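Local coordinates for protein salt-tolerant glutaminase (PDB 3AGD) that probably hydrolyses L-glutamine to L-glutamate and ammonium, and belongs to the glutaminase family as a salt-tolerant member, at residues A[23-26]-A[30-33]; A[36-41]-A[56-61]; A[155-160]-A[187-192]; A[277-282]-A[286-291]. All blocks are in the same frame, centred on the assembly; numbering follows the deposited sequence.

Contact 1: A[23-26]-A[30-33]; sequences ETAQ and VLAE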
loop_
_atom_site.group_PDB
_atom_site.type_symbol
_atom_site.label_atom_id
_atom_site.label_comp_id
_atom_site.label_asym_id
_atom_site.label_seq_id
_atom_site.Cartn_x
_atom_site.Cartn_y
_atom_site.Cartn_z
ATOM N N GLU A 23 3.159 -23.539 -22.213
ATOM C CA GLU A 23 3.938 -24.761 -22.136
ATOM C C GLU A 23 4.912 -24.665 -20.982
ATOM O O GLU A 23 5.277 -23.575 -20.552
ATOM C CB GLU A 23 4.704 -25.003 -23.443
ATOM C CG GLU A 23 5.697 -23.920 -23.790
ATOM C CD GLU A 23 6.562 -24.265 -24.995
ATOM O OE1 GLU A 23 7.357 -23.396 -25.414
ATOM O OE2 GLU A 23 6.456 -25.397 -25.518
ATOM N N THR A 24 5.322 -25.819 -20.478
ATOM C CA THR A 24 6.261 -25.883 -19.372
ATOM C C THR A 24 7.626 -25.346 -19.806
ATOM O O THR A 24 7.891 -25.198 -21.002
ATOM C CB THR A 24 6.414 -27.333 -18.899
ATOM O OG1 THR A 24 6.781 -28.155 -20.014
ATOM C CG2 THR A 24 5.101 -27.843 -18.317
ATOM N N ALA A 25 8.485 -25.047 -18.835
ATOM C CA ALA A 25 9.824 -24.543 -19.127
ATOM C C ALA A 25 10.551 -25.589 -19.971
ATOM O O ALA A 25 10.786 -26.703 -19.514
ATOM C CB ALA A 25 10.581 -24.291 -17.826
ATOM N N GLN A 26 10.908 -25.226 -21.197
ATOM C CA GLN A 26 11.581 -26.154 -22.106
ATOM C C GLN A 26 13.101 -26.234 -21.964
ATOM O O GLN A 26 13.728 -27.096 -22.581
ATOM C CB GLN A 26 11.261 -25.790 -23.558
ATOM C CG GLN A 26 9.791 -25.832 -23.936
ATOM C CD GLN A 26 9.202 -27.222 -23.845
ATOM O OE1 GLN A 26 8.721 -27.638 -22.792
ATOM N NE2 GLN A 26 9.248 -27.955 -24.951
ATOM N N VAL A 30 13.594 -31.901 -16.836
ATOM C CA VAL A 30 12.904 -32.126 -15.571
ATOM C C VAL A 30 11.646 -31.254 -15.504
ATOM O O VAL A 30 10.599 -31.700 -15.034
ATOM C CB VAL A 30 13.822 -31.828 -14.361
ATOM C CG1 VAL A 30 14.242 -30.375 -14.363
ATOM C CG2 VAL A 30 13.104 -32.176 -13.069
ATOM N N LEU A 31 11.746 -30.018 -15.988
ATOM C CA LEU A 31 10.607 -29.108 -15.985
ATOM C C LEU A 31 9.799 -29.278 -17.267
ATOM O O LEU A 31 8.571 -29.205 -17.256
ATOM C CB LEU A 31 11.079 -27.655 -15.855
ATOM C CG LEU A 31 11.752 -27.264 -14.536
ATOM C CD1 LEU A 31 12.073 -25.768 -14.526
ATOM C CD2 LEU A 31 10.827 -27.607 -13.384
ATOM N N ALA A 32 10.497 -29.519 -18.371
ATOM C CA ALA A 32 9.847 -29.705 -19.659
ATOM C C ALA A 32 8.935 -30.931 -19.670
ATOM O O ALA A 32 7.915 -30.939 -20.356
ATOM C CB ALA A 32 10.898 -29.831 -20.754
ATOM N N GLU A 33 9.300 -31.957 -18.906
ATOM C CA GLU A 33 8.523 -33.195 -18.856
ATOM C C GLU A 33 7.554 -33.270 -17.680
ATOM O O GLU A 33 6.851 -34.269 -17.519
ATOM C CB GLU A 33 9.460 -34.407 -18.792
ATOM C CG GLU A 33 10.612 -34.387 -19.789
ATOM C CD GLU A 33 10.154 -34.267 -21.229
ATOM O OE1 GLU A 33 11.024 -34.097 -22.112
ATOM O OE2 GLU A 33 8.931 -34.346 -21.480
#
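T24 meets the C-terminal end of helix 29-32 with its hydroxyl. Its OG1 donates to A32 O at 3.0 Å, and chi1 of 55° helps: it sets OG1 between the backbone N and the carbonyl carbon, the branch that faces the helix end. The bond reaches A32 O from above the carbonyl plane, 39° out of it, with a C=O...O angle of only 104°, so it is bent rather than directed along a lone pair. T24 CB lies close by, 3.3 Å from L31 O. Next along the chain, the A25 methyl lies beside L31, with A25 CB 3.9 Å from L31 CD1. The A25 carbonyl closes on the helix as well, its O lying 3.4 Å from A32 CB; the approach of A25 O to A32 N, at 3.1 Å, has too poor an angle for a hydrogen bond. Q26 starts away from the helix, but a bend at chi2 returns the end of its chain to the neighbourhood of the A32 methyl. The chains come close here, Q26 CA lying 4.6 Å from A32 CA, which favours small residues such as A25 and A32. A25 also rests on V261, one of the L-glutamate-binding residues. The chemistry implies a turn closed by one angled hydroxyl bond and by methyl contacts, in which the threonine probably supplies a donor to a carbonyl at the helix's C-terminal end, where no further turn follows to offer an N-H.

Contact 2: A[36-41]-A[56-61]; sequences PDRFGI and ADVEFT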
loop_
_atom_site.group_PDB
_atom_site.type_symbol
_atom_site.label_atom_id
_atom_site.label_comp_id
_atom_site.label_asym_id
_atom_site.label_seq_id
_atom_site.Cartn_x
_atom_site.Cartn_y
_atom_site.Cartn_z
ATOM N N PRO A 36 1.822 -31.388 -16.740
ATOM C CA PRO A 36 1.236 -30.054 -16.883
ATOM C C PRO A 36 -0.151 -29.932 -16.265
ATOM O O PRO A 36 -0.627 -28.826 -16.000
ATOM C CB PRO A 36 1.207 -29.865 -18.392
ATOM C CG PRO A 36 0.865 -31.252 -18.865
ATOM C CD PRO A 36 1.788 -32.117 -18.023
ATOM N N ASP A 37 -0.786 -31.074 -16.026
ATOM C CA ASP A 37 -2.132 -31.103 -15.472
ATOM C C ASP A 37 -2.183 -30.940 -13.950
ATOM O O ASP A 37 -2.712 -31.797 -13.242
ATOM C CB ASP A 37 -2.822 -32.410 -15.877
ATOM C CG ASP A 37 -4.325 -32.372 -15.660
ATOM O OD1 ASP A 37 -4.962 -33.445 -15.723
ATOM O OD2 ASP A 37 -4.869 -31.268 -15.435
ATOM N N ARG A 38 -1.626 -29.842 -13.450
ATOM C CA ARG A 38 -1.638 -29.570 -12.017
ATOM C C ARG A 38 -1.958 -28.097 -11.800
ATOM O O ARG A 38 -1.480 -27.234 -12.537
ATOM C CB ARG A 38 -0.298 -29.966 -11.375
ATOM C CG ARG A 38 -0.075 -31.479 -11.401
ATOM C CD ARG A 38 0.936 -31.989 -10.383
ATOM N NE ARG A 38 2.329 -31.768 -10.771
ATOM C CZ ARG A 38 3.364 -32.387 -10.205
ATOM N NH1 ARG A 38 3.163 -33.268 -9.231
ATOM N NH2 ARG A 38 4.602 -32.123 -10.604
ATOM N N PHE A 39 -2.788 -27.817 -10.800
ATOM C CA PHE A 39 -3.211 -26.450 -10.514
ATOM C C PHE A 39 -3.636 -26.311 -9.052
ATOM O O PHE A 39 -4.655 -26.863 -8.635
ATOM C CB PHE A 39 -4.374 -26.091 -11.449
ATOM C CG PHE A 39 -4.791 -24.641 -11.405
ATOM C CD1 PHE A 39 -3.977 -23.671 -10.830
ATOM C CD2 PHE A 39 -5.995 -24.242 -11.980
ATOM C CE1 PHE A 39 -4.354 -22.330 -10.828
ATOM C CE2 PHE A 39 -6.382 -22.900 -11.984
ATOM C CZ PHE A 39 -5.556 -21.942 -11.406
ATOM N N GLY A 40 -2.845 -25.576 -8.279
ATOM C CA GLY A 40 -3.156 -25.382 -6.876
ATOM C C GLY A 40 -3.042 -23.933 -6.448
ATOM O O GLY A 40 -2.343 -23.137 -7.083
ATOM N N ILE A 41 -3.723 -23.590 -5.361
ATOM C CA ILE A 41 -3.711 -22.230 -4.851
ATOM C C ILE A 41 -3.899 -22.226 -3.335
ATOM O O ILE A 41 -4.583 -23.086 -2.786
ATOM C CB ILE A 41 -4.835 -21.404 -5.506
ATOM C CG1 ILE A 41 -4.719 -19.937 -5.098
ATOM C CG2 ILE A 41 -6.190 -21.962 -5.093
ATOM C CD1 ILE A 41 -5.546 -19.023 -5.969
ATOM N N ALA A 56 -2.527 -27.815 -3.965
ATOM C CA ALA A 56 -1.809 -26.854 -3.142
ATOM C C ALA A 56 -0.733 -27.485 -2.263
ATOM O O ALA A 56 -0.034 -26.779 -1.538
ATOM C CB ALA A 56 -2.799 -26.085 -2.277
ATOM N N ASP A 57 -0.590 -28.806 -2.332
ATOM C CA ASP A 57 0.398 -29.492 -1.510
ATOM C C ASP A 57 1.397 -30.309 -2.332
ATOM O O ASP A 57 2.041 -31.225 -1.818
ATOM C CB ASP A 57 -0.308 -30.404 -0.506
ATOM C CG ASP A 57 0.570 -30.755 0.678
ATOM O OD1 ASP A 57 0.199 -31.674 1.438
ATOM O OD2 ASP A 57 1.624 -30.106 0.854
ATOM N N VAL A 58 1.516 -29.980 -3.611
ATOM C CA VAL A 58 2.446 -30.665 -4.500
ATOM C C VAL A 58 3.709 -29.816 -4.589
ATOM O O VAL A 58 3.646 -28.635 -4.936
ATOM C CB VAL A 58 1.848 -30.826 -5.908
ATOM C CG1 VAL A 58 2.874 -31.434 -6.839
ATOM C CG2 VAL A 58 0.609 -31.701 -5.846
ATOM N N GLU A 59 4.852 -30.416 -4.274
ATOM C CA GLU A 59 6.114 -29.694 -4.299
ATOM C C GLU A 59 6.630 -29.397 -5.696
ATOM O O GLU A 59 6.419 -30.166 -6.633
ATOM C CB GLU A 59 7.189 -30.467 -3.531
ATOM C CG GLU A 59 6.900 -30.657 -2.051
ATOM C CD GLU A 59 8.117 -31.143 -1.280
ATOM O OE1 GLU A 59 8.933 -31.893 -1.862
ATOM O OE2 GLU A 59 8.254 -30.787 -0.087
ATOM N N PHE A 60 7.311 -28.264 -5.820
ATOM C CA PHE A 60 7.907 -27.842 -7.079
ATOM C C PHE A 60 9.061 -26.915 -6.720
ATOM O O PHE A 60 9.093 -26.361 -5.621
ATOM C CB PHE A 60 6.865 -27.118 -7.947
ATOM C CG PHE A 60 6.170 -25.980 -7.247
ATOM C CD1 PHE A 60 6.784 -24.740 -7.124
ATOM C CD2 PHE A 60 4.906 -26.164 -6.680
ATOM C CE1 PHE A 60 6.154 -23.693 -6.444
ATOM C CE2 PHE A 60 4.269 -25.131 -6.000
ATOM C CZ PHE A 60 4.891 -23.890 -5.880
ATOM N N THR A 61 10.019 -26.750 -7.625
ATOM C CA THR A 61 11.143 -25.871 -7.337
ATOM C C THR A 61 10.675 -24.419 -7.395
ATOM O O THR A 61 10.036 -23.989 -8.359
ATOM C CB THR A 61 12.302 -26.116 -8.315
ATOM O OG1 THR A 61 11.834 -25.990 -9.664
ATOM C CG2 THR A 61 12.857 -27.518 -8.109
#
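G40 and A56 meet backbone to backbone: G40 CA lies 3.8 Å from A56 N, while the carbonyl O of the same glycine takes the backbone N-H of F278, which ties strand 40-44 to strand 273-278. Glycine suits this place because a CB here would run into A56 N. One residue on, the I41 backbone receives the A56 methyl, with A56 CB 3.5 Å from I41 O; alanine covers the carbonyl without pushing the chains apart. The longer side chains meet at R38 and V58. These cross at about a right angle: V58 CG1, anti to its own backbone N (chi1 175°), sits over one face of the guanidinium, 3.0 Å from R38 NH1, which is close for a methyl. A bend at chi3 (-78°) turns the R38 guanidinium so that this face meets the methyl, and the flat group is covered by hydrocarbon there rather than held by a bond. F278 of strand 273-278 touches both R38 and V58. The contact lies at the open end of the hairpin made by strands 40-44 and 50-54, whose pairing continues through F39 with D55 and I41 with A53. Helix 4-16 packs on F39 and I41 from the other side, and strand 198-199 pairs with F60.

Contact 3: A[155-160]-A[187-192]; sequences ETYESE and IVAGYV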
loop_
_atom_site.group_PDB
_atom_site.type_symbol
_atom_site.label_atom_id
_atom_site.label_comp_id
_atom_site.label_asym_id
_atom_site.label_seq_id
_atom_site.Cartn_x
_atom_site.Cartn_y
_atom_site.Cartn_z
ATOM N N GLU A 155 18.000 -33.137 -8.594
ATOM C CA GLU A 155 17.824 -33.579 -9.970
ATOM C C GLU A 155 17.638 -32.329 -10.831
ATOM O O GLU A 155 18.216 -32.210 -11.915
ATOM C CB GLU A 155 16.595 -34.479 -10.081
ATOM C CG GLU A 155 16.388 -35.078 -11.459
ATOM C CD GLU A 155 15.156 -35.965 -11.528
ATOM O OE1 GLU A 155 15.021 -36.861 -10.667
ATOM O OE2 GLU A 155 14.327 -35.771 -12.441
ATOM N N THR A 156 16.826 -31.393 -10.344
ATOM C CA THR A 156 16.595 -30.154 -11.078
ATOM C C THR A 156 17.902 -29.367 -11.126
ATOM O O THR A 156 18.267 -28.824 -12.167
ATOM C CB THR A 156 15.505 -29.291 -10.406
ATOM O OG1 THR A 156 14.263 -30.002 -10.420
ATOM C CG2 THR A 156 15.337 -27.962 -11.148
ATOM N N TYR A 157 18.606 -29.325 -9.997
ATOM C CA TYR A 157 19.880 -28.619 -9.900
ATOM C C TYR A 157 20.878 -29.095 -10.959
ATOM O O TYR A 157 21.379 -28.295 -11.752
ATOM C CB TYR A 157 20.484 -28.825 -8.510
ATOM C CG TYR A 157 21.925 -28.377 -8.372
ATOM C CD1 TYR A 157 22.240 -27.043 -8.106
ATOM C CD2 TYR A 157 22.974 -29.294 -8.489
ATOM C CE1 TYR A 157 23.558 -26.634 -7.952
ATOM C CE2 TYR A 157 24.299 -28.896 -8.340
ATOM C CZ TYR A 157 24.581 -27.563 -8.069
ATOM O OH TYR A 157 25.883 -27.161 -7.896
ATOM N N GLU A 158 21.175 -30.392 -10.960
ATOM C CA GLU A 158 22.121 -30.953 -11.921
ATOM C C GLU A 158 21.670 -30.626 -13.337
ATOM O O GLU A 158 22.453 -30.178 -14.163
ATOM C CB GLU A 158 22.226 -32.473 -11.758
ATOM C CG GLU A 158 22.780 -32.951 -10.421
ATOM C CD GLU A 158 24.187 -32.439 -10.134
ATOM O OE1 GLU A 158 24.895 -32.055 -11.090
ATOM O OE2 GLU A 158 24.588 -32.435 -8.948
ATOM N N SER A 159 20.393 -30.851 -13.607
ATOM C CA SER A 159 19.835 -30.578 -14.921
ATOM C C SER A 159 20.108 -29.133 -15.362
ATOM O O SER A 159 20.619 -28.893 -16.456
ATOM C CB SER A 159 18.331 -30.848 -14.895
ATOM O OG SER A 159 17.748 -30.645 -16.167
ATOM N N GLU A 160 19.778 -28.169 -14.508
ATOM C CA GLU A 160 19.989 -26.768 -14.851
ATOM C C GLU A 160 21.459 -26.368 -14.880
ATOM O O GLU A 160 21.856 -25.510 -15.670
ATOM C CB GLU A 160 19.215 -25.860 -13.892
ATOM C CG GLU A 160 19.620 -24.398 -13.979
ATOM C CD GLU A 160 18.567 -23.458 -13.432
ATOM O OE1 GLU A 160 17.753 -23.883 -12.583
ATOM O OE2 GLU A 160 18.562 -22.281 -13.849
ATOM N N ILE A 187 29.154 -18.885 -7.582
ATOM C CA ILE A 187 27.971 -18.077 -7.329
ATOM C C ILE A 187 26.774 -18.604 -8.108
ATOM O O ILE A 187 25.659 -18.623 -7.600
ATOM C CB ILE A 187 28.234 -16.599 -7.676
ATOM C CG1 ILE A 187 29.342 -16.060 -6.767
ATOM C CG2 ILE A 187 26.968 -15.783 -7.492
ATOM C CD1 ILE A 187 29.039 -16.216 -5.270
ATOM N N VAL A 188 27.002 -19.049 -9.336
ATOM C CA VAL A 188 25.910 -19.591 -10.132
ATOM C C VAL A 188 25.401 -20.890 -9.510
ATOM O O VAL A 188 24.194 -21.129 -9.472
ATOM C CB VAL A 188 26.354 -19.852 -11.586
ATOM C CG1 VAL A 188 25.333 -20.719 -12.307
ATOM C CG2 VAL A 188 26.525 -18.520 -12.316
ATOM N N ALA A 189 26.315 -21.720 -9.012
ATOM C CA ALA A 189 25.928 -22.988 -8.399
ATOM C C ALA A 189 25.031 -22.755 -7.185
ATOM O O ALA A 189 24.043 -23.463 -6.989
ATOM C CB ALA A 189 27.176 -23.788 -7.993
ATOM N N GLY A 190 25.377 -21.764 -6.370
ATOM C CA GLY A 190 24.576 -21.464 -5.197
ATOM C C GLY A 190 23.206 -20.928 -5.573
ATOM O O GLY A 190 22.196 -21.281 -4.965
ATOM N N TYR A 191 23.164 -20.070 -6.581
ATOM C CA TYR A 191 21.904 -19.497 -7.035
ATOM C C TYR A 191 21.015 -20.578 -7.654
ATOM O O TYR A 191 19.800 -20.595 -7.445
ATOM C CB TYR A 191 22.174 -18.390 -8.054
ATOM C CG TYR A 191 20.939 -17.920 -8.789
ATOM C CD1 TYR A 191 19.948 -17.194 -8.136
ATOM C CD2 TYR A 191 20.750 -18.230 -10.135
ATOM C CE1 TYR A 191 18.795 -16.789 -8.805
ATOM C CE2 TYR A 191 19.604 -17.833 -10.812
ATOM C CZ TYR A 191 18.630 -17.118 -10.141
ATOM O OH TYR A 191 17.476 -16.762 -10.798
ATOM N N VAL A 192 21.614 -21.484 -8.418
ATOM C CA VAL A 192 20.836 -22.551 -9.033
ATOM C C VAL A 192 20.261 -23.475 -7.962
ATOM O O VAL A 192 19.111 -23.907 -8.057
ATOM C CB VAL A 192 21.684 -23.375 -10.024
ATOM C CG1 VAL A 192 20.881 -24.571 -10.531
ATOM C CG2 VAL A 192 22.098 -22.495 -11.208
HETATM O O HOH W 1 25.537 -25.616 -5.058
HETATM O O HOH W 2 17.254 -24.855 -10.107
#
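Y157 lies across V192 at about a right angle, joining a pair of roughly antiparallel helices in the helical part of this glutaminase, whose fold is related to the beta-lactamases. The axes of segments 155-160 and 187-192 make 141° and come no nearer than 10.2 Å, a wide spacing that a tyrosine ring and a valine can fill. With CG anti to its backbone N (chi1 168°), Y157 carries its ring along the second helix from V192 to A189. Ring atom CD1 packs 3.7 Å from V192 CG1 in an oblique approach, while the ring edge faces backbone: CE1 lies 3.3 Å from A189 O, near the ring plane. At the far end OH rests by the small A189 CB, and a water bridges it to A189 O, although the leg to that carbonyl is weak. V192 points its side chain at the opposing helix, and CG1 serves both neighbours, for the aliphatic part of E160 runs slantwise past it with CG 3.7 Å away. The branched valine thus fills the angle between ring and glutamate chain. E160 binds L-glutamate, as does Y191, which turns instead to N114, N167 and S64, the serine of a probable SxxK motif, so the two helices each carry a residue of the L-glutamate site. E160 OE1 is also reached weakly by Y27 OH, and a water donates to that same OE1 at 2.7 Å and to V192 O at 2.9 Å.

Contact 4: A[277-282]-A[286-291]; sequences VFSPRL and GNSARG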
loop_
_atom_site.group_PDB
_atom_site.type_symbol
_atom_site.label_atom_id
_atom_site.label_comp_id
_atom_site.label_asym_id
_atom_site.label_seq_id
_atom_site.Cartn_x
_atom_site.Cartn_y
_atom_site.Cartn_z
ATOM N N VAL A 277 0.614 -19.761 -5.661
ATOM C CA VAL A 277 -0.137 -20.385 -6.745
ATOM C C VAL A 277 0.798 -21.310 -7.515
ATOM O O VAL A 277 1.992 -21.035 -7.647
ATOM C CB VAL A 277 -0.714 -19.355 -7.744
ATOM C CG1 VAL A 277 -1.716 -20.050 -8.669
ATOM C CG2 VAL A 277 -1.378 -18.213 -7.013
ATOM N N PHE A 278 0.250 -22.401 -8.033
ATOM C CA PHE A 278 1.051 -23.357 -8.775
ATOM C C PHE A 278 0.348 -23.891 -10.014
ATOM O O PHE A 278 -0.757 -24.437 -9.936
ATOM C CB PHE A 278 1.441 -24.521 -7.859
ATOM C CG PHE A 278 2.041 -25.695 -8.581
ATOM C CD1 PHE A 278 3.178 -25.541 -9.370
ATOM C CD2 PHE A 278 1.474 -26.963 -8.457
ATOM C CE1 PHE A 278 3.746 -26.632 -10.024
ATOM C CE2 PHE A 278 2.034 -28.063 -9.107
ATOM C CZ PHE A 278 3.172 -27.900 -9.892
ATOM N N SER A 279 1.001 -23.719 -11.159
ATOM C CA SER A 279 0.489 -24.204 -12.433
ATOM C C SER A 279 1.673 -24.205 -13.395
ATOM O O SER A 279 2.091 -23.157 -13.882
ATOM C CB SER A 279 -0.630 -23.298 -12.949
ATOM O OG SER A 279 -1.214 -23.862 -14.107
ATOM N N PRO A 280 2.224 -25.396 -13.679
ATOM C CA PRO A 280 3.371 -25.652 -14.556
ATOM C C PRO A 280 3.535 -24.843 -15.844
ATOM O O PRO A 280 4.581 -24.237 -16.064
ATOM C CB PRO A 280 3.259 -27.148 -14.832
ATOM C CG PRO A 280 2.700 -27.671 -13.549
ATOM C CD PRO A 280 1.606 -26.670 -13.262
ATOM N N ARG A 281 2.519 -24.826 -16.697
ATOM C CA ARG A 281 2.644 -24.113 -17.961
ATOM C C ARG A 281 2.816 -22.604 -17.863
ATOM O O ARG A 281 2.119 -21.923 -17.108
ATOM C CB ARG A 281 1.479 -24.473 -18.882
ATOM C CG ARG A 281 1.628 -25.876 -19.431
ATOM C CD ARG A 281 0.473 -26.293 -20.322
ATOM N NE ARG A 281 0.726 -27.607 -20.910
ATOM C CZ ARG A 281 -0.193 -28.345 -21.519
ATOM N NH1 ARG A 281 -1.436 -27.902 -21.626
ATOM N NH2 ARG A 281 0.129 -29.536 -22.006
ATOM N N LEU A 282 3.760 -22.102 -18.653
ATOM C CA LEU A 282 4.102 -20.687 -18.678
ATOM C C LEU A 282 3.568 -19.954 -19.907
ATOM O O LEU A 282 3.346 -20.554 -20.956
ATOM C CB LEU A 282 5.625 -20.534 -18.638
ATOM C CG LEU A 282 6.398 -21.408 -17.640
ATOM C CD1 LEU A 282 7.890 -21.232 -17.865
ATOM C CD2 LEU A 282 6.023 -21.040 -16.209
ATOM N N GLY A 286 7.184 -16.121 -19.812
ATOM C CA GLY A 286 7.817 -17.001 -18.846
ATOM C C GLY A 286 7.213 -17.057 -17.450
ATOM O O GLY A 286 7.859 -17.547 -16.527
ATOM N N ASN A 287 5.996 -16.550 -17.276
ATOM C CA ASN A 287 5.343 -16.610 -15.966
ATOM C C ASN A 287 4.251 -17.679 -16.026
ATOM O O ASN A 287 3.747 -18.000 -17.104
ATOM C CB ASN A 287 4.693 -15.271 -15.597
ATOM C CG ASN A 287 5.709 -14.171 -15.324
ATOM O OD1 ASN A 287 6.702 -14.381 -14.626
ATOM N ND2 ASN A 287 5.450 -12.982 -15.861
ATOM N N SER A 288 3.884 -18.232 -14.876
ATOM C CA SER A 288 2.829 -19.238 -14.851
ATOM C C SER A 288 1.562 -18.614 -15.432
ATOM O O SER A 288 1.060 -17.617 -14.909
ATOM C CB SER A 288 2.559 -19.692 -13.420
ATOM O OG SER A 288 1.405 -20.506 -13.373
ATOM N N ALA A 289 1.053 -19.197 -16.513
ATOM C CA ALA A 289 -0.145 -18.681 -17.168
ATOM C C ALA A 289 -1.365 -18.614 -16.251
ATOM O O ALA A 289 -1.953 -17.545 -16.078
ATOM C CB ALA A 289 -0.463 -19.510 -18.401
ATOM N N ARG A 290 -1.756 -19.743 -15.667
ATOM C CA ARG A 290 -2.919 -19.760 -14.776
ATOM C C ARG A 290 -2.582 -19.144 -13.428
ATOM O O ARG A 290 -3.462 -18.630 -12.744
ATOM C CB ARG A 290 -3.397 -21.182 -14.519
ATOM C CG ARG A 290 -3.925 -21.946 -15.700
ATOM C CD ARG A 290 -3.598 -23.395 -15.428
ATOM N NE ARG A 290 -4.595 -24.333 -15.901
ATOM C CZ ARG A 290 -4.489 -25.646 -15.743
ATOM N NH1 ARG A 290 -3.428 -26.158 -15.126
ATOM N NH2 ARG A 290 -5.443 -26.444 -16.194
ATOM N N GLY A 291 -1.316 -19.239 -13.035
ATOM C CA GLY A 291 -0.889 -18.678 -11.765
ATOM C C GLY A 291 -1.072 -17.176 -11.766
ATOM O O GLY A 291 -1.533 -16.588 -10.789
HETATM O O HOH W 3 -0.372 -22.495 -16.122
#
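S288 carries OG anti to its backbone N (chi1 171°), which puts the hydroxyl at the N-cap of helix 289-301 and within bonding distance of S279. The motif is a serine-capped helix start, laid against the end of strand 273-278 in the antiparallel sheet of the glutaminase fold. S288 OG both donates and accepts at this joint, with G263 O a weak further partner: it donates to S279 O at 2.8 Å, in the carbonyl plane and on a lone pair, and accepts from G291 N at 3.0 Å. Serine suits the cap, since one hydroxyl satisfies a helical N-H and ties it to the strand end. The first N-H of the helix, A289 N, donates to R281 O at 3.0 Å, nearly straight at 161°. R281 turns its own NH1 to N20 O. Beyond this, L282 and S288 form a single beta bridge, and the L282 side chain spreads over the backbone of G286 and N287, CD2 lying 3.8 Å from S288 N. G286 has a positive phi (94°), where glycine is at ease. At the strand, V277 CG1 presses on G291 CA at 3.5 Å, tight for two carbons, a closeness that fits a glycine there. R290 points toward S279, though the weak link between them is uncertain. A water completes the joint: it lies 2.6 Å from S279 OG and 2.7 Å from R281 O, and accepts from R290 N at 3.1 Å.

Contacts 2 and 4 are the buried pair, joined through neighbouring strands 40-44 and 273-278 and by the F60 and F278 rings, whereas contacts 1 and 3 are only partly buried. Contact 4 has the richest direct bonding, built on a helix cap; contact 2 relies on packing between its segments and takes its backbone bonds from adjacent strands. Contact 3 leans on hydrocarbon and waters, contact 1 on one bent hydroxyl bond. E23 O probably bonds L282 N, tying contact 1 to contact 4, and V30 packs on E155, T156 and S159, tying contact 1 to contact 3. Contact 3 itself holds binding-site residues; contacts 1 and 4 approach V261.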